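Local structure of putative polyketide cyclase (Pseudomonas putida KT2440, 3F7X) at residues 38-51 and 61-73. The protein is of unknown function but may be a SnoaL-like polyketide cyclase. Numbering follows the deposited sequence.
Sequences MPAFLALLSEDVIH and GKARFAAFMEKMN. With EDO (1,2-ethanediol), chain D.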
loop_
_atom_site.group_PDB
_atom_site.type_symbol
_atom_site.label_atom_id
_atom_site.label_comp_id
_atom_site.label_asym_id
_atom_site.label_seq_id
_atom_site.Cartn_x
_atom_site.Cartn_y
_atom_site.Cartn_z
HETATM N N MSE A 38 2.388 -21.786 9.696
HETATM C CA MSE A 38 3.612 -21.334 9.045
HETATM C C MSE A 38 4.072 -22.263 7.907
HETATM O O MSE A 38 4.450 -21.756 6.870
HETATM C CB MSE A 38 4.686 -21.031 10.058
HETATM C CG MSE A 38 4.335 -19.788 10.904
HETATM SE SE MSE A 38 4.088 -18.137 9.931
HETATM C CE MSE A 38 2.132 -18.057 9.802
ATOM N N PRO A 39 3.938 -23.584 8.063
ATOM C CA PRO A 39 4.288 -24.392 6.910
ATOM C C PRO A 39 3.447 -24.067 5.670
ATOM O O PRO A 39 3.983 -23.975 4.558
ATOM C CB PRO A 39 4.040 -25.820 7.391
ATOM C CG PRO A 39 4.237 -25.726 8.864
ATOM C CD PRO A 39 3.702 -24.401 9.273
ATOM N N ALA A 40 2.143 -23.905 5.843
ATOM C CA ALA A 40 1.259 -23.586 4.732
ATOM C C ALA A 40 1.580 -22.237 4.146
ATOM O O ALA A 40 1.552 -22.042 2.933
ATOM C CB ALA A 40 -0.192 -23.642 5.189
ATOM N N PHE A 41 1.877 -21.281 5.010
ATOM C CA PHE A 41 2.196 -19.900 4.602
ATOM C C PHE A 41 3.473 -19.866 3.756
ATOM O O PHE A 41 3.485 -19.335 2.647
ATOM C CB PHE A 41 2.352 -19.073 5.883
ATOM C CG PHE A 41 2.644 -17.615 5.679
ATOM C CD1 PHE A 41 1.625 -16.694 5.444
ATOM C CD2 PHE A 41 3.952 -17.161 5.723
ATOM C CE1 PHE A 41 1.936 -15.355 5.273
ATOM C CE2 PHE A 41 4.253 -15.831 5.522
ATOM C CZ PHE A 41 3.244 -14.931 5.314
ATOM N N LEU A 42 4.530 -20.484 4.272
ATOM C CA LEU A 42 5.828 -20.421 3.603
ATOM C C LEU A 42 5.822 -21.240 2.303
ATOM O O LEU A 42 6.539 -20.905 1.364
ATOM C CB LEU A 42 6.925 -20.917 4.541
ATOM C CG LEU A 42 7.194 -20.026 5.770
ATOM C CD1 LEU A 42 8.126 -20.745 6.739
ATOM C CD2 LEU A 42 7.782 -18.680 5.362
ATOM N N ALA A 43 4.978 -22.268 2.225
ATOM C CA ALA A 43 4.904 -23.114 1.032
ATOM C C ALA A 43 4.450 -22.338 -0.186
ATOM O O ALA A 43 4.715 -22.757 -1.318
ATOM C CB ALA A 43 3.986 -24.299 1.246
ATOM N N LEU A 44 3.717 -21.241 0.033
ATOM C CA LEU A 44 3.186 -20.454 -1.072
ATOM C C LEU A 44 4.204 -19.511 -1.684
ATOM O O LEU A 44 3.932 -18.910 -2.707
ATOM C CB LEU A 44 2.030 -19.606 -0.555
ATOM C CG LEU A 44 0.893 -20.442 0.029
ATOM C CD1 LEU A 44 -0.159 -19.570 0.651
ATOM C CD2 LEU A 44 0.258 -21.400 -0.979
ATOM N N LEU A 45 5.348 -19.359 -1.040
ATOM C CA LEU A 45 6.341 -18.378 -1.446
ATOM C C LEU A 45 7.439 -18.993 -2.292
ATOM O O LEU A 45 7.873 -20.140 -2.075
ATOM C CB LEU A 45 7.028 -17.791 -0.205
ATOM C CG LEU A 45 6.096 -17.192 0.866
ATOM C CD1 LEU A 45 6.920 -16.640 2.031
ATOM C CD2 LEU A 45 5.137 -16.152 0.286
ATOM N N SER A 46 7.956 -18.222 -3.236
ATOM C CA SER A 46 9.082 -18.711 -3.988
ATOM C C SER A 46 10.340 -18.707 -3.113
ATOM O O SER A 46 10.455 -17.984 -2.125
ATOM C CB SER A 46 9.285 -17.864 -5.213
ATOM O OG SER A 46 9.728 -16.601 -4.816
ATOM N N GLU A 47 11.285 -19.571 -3.452
ATOM C CA GLU A 47 12.565 -19.615 -2.711
ATOM C C GLU A 47 13.286 -18.274 -2.696
ATOM O O GLU A 47 13.957 -17.942 -1.733
ATOM C CB GLU A 47 13.522 -20.674 -3.291
ATOM C CG GLU A 47 14.913 -20.695 -2.613
ATOM C CD GLU A 47 14.909 -21.118 -1.142
ATOM O OE1 GLU A 47 13.929 -21.647 -0.699
ATOM O OE2 GLU A 47 15.928 -20.981 -0.447
ATOM N N ASP A 48 13.132 -17.499 -3.787
ATOM C CA ASP A 48 13.745 -16.202 -3.920
ATOM C C ASP A 48 12.781 -15.040 -3.756
ATOM O O ASP A 48 12.998 -13.952 -4.300
ATOM C CB ASP A 48 14.470 -16.174 -5.244
ATOM C CG ASP A 48 15.702 -17.108 -5.210
ATOM O OD1 ASP A 48 16.438 -17.099 -4.183
ATOM O OD2 ASP A 48 16.000 -17.786 -6.221
ATOM N N VAL A 49 11.738 -15.271 -2.977
ATOM C CA VAL A 49 10.732 -14.242 -2.728
ATOM C C VAL A 49 11.367 -12.928 -2.258
ATOM O O VAL A 49 12.253 -12.904 -1.405
ATOM C CB VAL A 49 9.716 -14.752 -1.689
ATOM C CG1 VAL A 49 10.367 -15.120 -0.359
ATOM C CG2 VAL A 49 8.560 -13.739 -1.466
ATOM N N ILE A 50 10.858 -11.837 -2.816
ATOM C CA ILE A 50 11.227 -10.496 -2.429
ATOM C C ILE A 50 10.215 -10.017 -1.420
ATOM O O ILE A 50 9.001 -10.050 -1.687
ATOM C CB ILE A 50 11.254 -9.554 -3.661
ATOM C CG1 ILE A 50 12.332 -9.994 -4.627
ATOM C CG2 ILE A 50 11.376 -8.096 -3.207
ATOM C CD1 ILE A 50 12.242 -9.282 -5.959
ATOM N N HIS A 51 10.702 -9.552 -0.285
ATOM C CA HIS A 51 9.811 -9.072 0.785
ATOM C C HIS A 51 10.121 -7.632 1.125
ATOM O O HIS A 51 11.187 -7.331 1.699
ATOM C CB HIS A 51 9.990 -9.934 2.038
ATOM C CG HIS A 51 9.002 -9.662 3.119
ATOM N ND1 HIS A 51 9.152 -10.153 4.386
ATOM C CD2 HIS A 51 7.829 -8.985 3.111
ATOM C CE1 HIS A 51 8.103 -9.816 5.113
ATOM N NE2 HIS A 51 7.276 -9.123 4.350
ATOM N N GLY A 61 14.594 -13.677 -0.144
ATOM C CA GLY A 61 14.662 -15.105 0.023
ATOM C C GLY A 61 13.750 -15.661 1.081
ATOM O O GLY A 61 13.355 -14.978 2.041
ATOM N N LYS A 62 13.390 -16.909 0.883
ATOM C CA LYS A 62 12.494 -17.576 1.794
ATOM C C LYS A 62 13.061 -17.730 3.204
ATOM O O LYS A 62 12.324 -17.622 4.190
ATOM C CB LYS A 62 12.055 -18.921 1.228
ATOM C CG LYS A 62 11.128 -19.693 2.172
ATOM C CD LYS A 62 10.539 -20.924 1.532
ATOM C CE LYS A 62 9.527 -20.592 0.473
ATOM N NZ LYS A 62 8.939 -21.821 -0.123
ATOM N N ALA A 63 14.371 -18.011 3.330
ATOM C CA ALA A 63 14.936 -18.154 4.678
ATOM C C ALA A 63 14.739 -16.882 5.484
ATOM O O ALA A 63 14.374 -16.920 6.669
ATOM C CB ALA A 63 16.442 -18.557 4.650
ATOM N N ARG A 64 14.977 -15.740 4.868
ATOM C CA ARG A 64 14.801 -14.469 5.579
ATOM C C ARG A 64 13.316 -14.261 5.910
ATOM O O ARG A 64 13.001 -13.747 6.987
ATOM C CB ARG A 64 15.364 -13.272 4.801
ATOM C CG ARG A 64 16.874 -13.144 4.857
ATOM C CD ARG A 64 17.350 -11.746 4.505
ATOM N NE ARG A 64 17.348 -10.846 5.656
ATOM C CZ ARG A 64 17.638 -9.538 5.623
ATOM N NH1 ARG A 64 17.924 -8.936 4.481
ATOM N NH2 ARG A 64 17.598 -8.839 6.743
ATOM N N PHE A 65 12.418 -14.662 5.010
ATOM C CA PHE A 65 10.990 -14.496 5.279
ATOM C C PHE A 65 10.559 -15.382 6.464
ATOM O O PHE A 65 9.786 -14.977 7.319
ATOM C CB PHE A 65 10.211 -14.795 3.999
ATOM C CG PHE A 65 8.924 -13.994 3.824
ATOM C CD1 PHE A 65 7.977 -13.918 4.817
ATOM C CD2 PHE A 65 8.652 -13.366 2.612
ATOM C CE1 PHE A 65 6.811 -13.202 4.606
ATOM C CE2 PHE A 65 7.483 -12.684 2.423
ATOM C CZ PHE A 65 6.587 -12.596 3.431
ATOM N N ALA A 66 11.100 -16.608 6.523
ATOM C CA ALA A 66 10.796 -17.501 7.641
ATOM C C ALA A 66 11.291 -16.886 8.946
ATOM O O ALA A 66 10.603 -16.929 9.968
ATOM C CB ALA A 66 11.452 -18.871 7.384
ATOM N N ALA A 67 12.487 -16.302 8.925
ATOM C CA ALA A 67 13.038 -15.632 10.106
ATOM C C ALA A 67 12.194 -14.435 10.509
ATOM O O ALA A 67 11.960 -14.189 11.691
ATOM C CB ALA A 67 14.483 -15.211 9.859
ATOM N N PHE A 68 11.707 -13.676 9.527
ATOM C CA PHE A 68 10.807 -12.551 9.781
ATOM C C PHE A 68 9.536 -13.022 10.488
ATOM O O PHE A 68 9.108 -12.412 11.465
ATOM C CB PHE A 68 10.490 -11.858 8.455
ATOM C CG PHE A 68 9.575 -10.667 8.596
ATOM C CD1 PHE A 68 8.197 -10.832 8.607
ATOM C CD2 PHE A 68 10.084 -9.394 8.690
ATOM C CE1 PHE A 68 7.347 -9.732 8.725
ATOM C CE2 PHE A 68 9.231 -8.311 8.787
ATOM C CZ PHE A 68 7.890 -8.505 8.812
HETATM N N MSE A 69 8.965 -14.108 9.997
HETATM C CA MSE A 69 7.768 -14.629 10.606
HETATM C C MSE A 69 8.019 -15.193 11.999
HETATM O O MSE A 69 7.156 -15.077 12.865
HETATM C CB MSE A 69 7.049 -15.651 9.724
HETATM C CG MSE A 69 6.543 -15.096 8.417
HETATM SE SE MSE A 69 5.373 -13.565 8.605
HETATM C CE MSE A 69 3.852 -14.549 9.300
ATOM N N GLU A 70 9.164 -15.809 12.229
ATOM C CA GLU A 70 9.513 -16.280 13.553
ATOM C C GLU A 70 9.525 -15.107 14.554
ATOM O O GLU A 70 9.019 -15.182 15.666
ATOM C CB GLU A 70 10.874 -16.971 13.464
ATOM C CG GLU A 70 10.763 -18.404 12.974
ATOM C CD GLU A 70 11.949 -19.293 13.332
ATOM O OE1 GLU A 70 12.777 -18.915 14.191
ATOM O OE2 GLU A 70 12.021 -20.410 12.785
ATOM N N LYS A 71 10.124 -14.007 14.128
ATOM C CA LYS A 71 10.205 -12.819 14.977
ATOM C C LYS A 71 8.829 -12.225 15.175
ATOM O O LYS A 71 8.453 -11.845 16.279
ATOM C CB LYS A 71 11.154 -11.789 14.393
ATOM C CG LYS A 71 11.407 -10.590 15.345
ATOM C CD LYS A 71 12.427 -10.879 16.473
ATOM C CE LYS A 71 12.278 -9.926 17.703
ATOM N NZ LYS A 71 12.549 -8.460 17.464
HETATM N N MSE A 72 8.056 -12.149 14.103
HETATM C CA MSE A 72 6.722 -11.591 14.205
HETATM C C MSE A 72 5.892 -12.428 15.188
HETATM O O MSE A 72 5.153 -11.886 16.023
HETATM C CB MSE A 72 6.077 -11.527 12.820
HETATM C CG MSE A 72 4.992 -10.496 12.698
HETATM SE SE MSE A 72 4.223 -10.494 10.914
HETATM C CE MSE A 72 2.841 -11.579 11.514
ATOM N N ASN A 73 6.008 -13.747 15.091
ATOM C CA ASN A 73 5.270 -14.638 15.982
ATOM C C ASN A 73 5.718 -14.575 17.440
ATOM O O ASN A 73 4.942 -14.901 18.333
ATOM C CB ASN A 73 5.292 -16.070 15.425
ATOM C CG ASN A 73 4.493 -16.210 14.125
ATOM O OD1 ASN A 73 3.571 -15.425 13.880
ATOM N ND2 ASN A 73 4.823 -17.201 13.313
HETATM C C1 EDO D . 2.610 -10.463 5.940
HETATM O O1 EDO D . 2.405 -10.242 4.572
HETATM C C2 EDO D . 4.111 -10.636 6.277
HETATM O O2 EDO D . 4.902 -9.450 5.926
HETATM O O HOH W 1 16.187 -18.786 1.158
#
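His51 and Phe65 form an offset stack, centroids 3.8 Å apart and planes 4° from parallel, in the NTF2-like α+β fold of the SnoaL family, helices packed on a curved mixed sheet; they probably line its pocket, since a crystallisation diol sits against them. The other face of the Phe65 ring carries Leu45 CD1, so the phenyl is sandwiched between imidazole and methyl. With CG anti to the backbone N (chi1 -172°), His51 also turns its CE1 edge onto the face of Phe68, a T-shaped pair with CE1 3.6 Å from Phe68 CD1. His51 NE2 hydrogen-bonds both to Asn139 ND2 and, at 2.9 Å, to O2 of the ethanediol, which Tyr29 and Asn139 also hold. Phe65 CE1 lies at the Phe41 edge, the two rings meeting obliquely, while selenomethionine Met69 lays CE over one Phe41 face in a CH-pi contact; that methyl also touches SE of selenomethionine Met38 at 3.7 Å. At the helix start, N-cap Gly61 N donates to Val49 O (2.8 Å, 168°), and Lys62 N to Glu47 O. The Lys62 chain bends at chi3 and sets NZ 2.8 Å from Leu45 O and 3.0 Å from Leu42 O. Leu42 O thereby accepts twice, from Lys62 NZ and Leu45 N on opposite faces of its carbonyl plane.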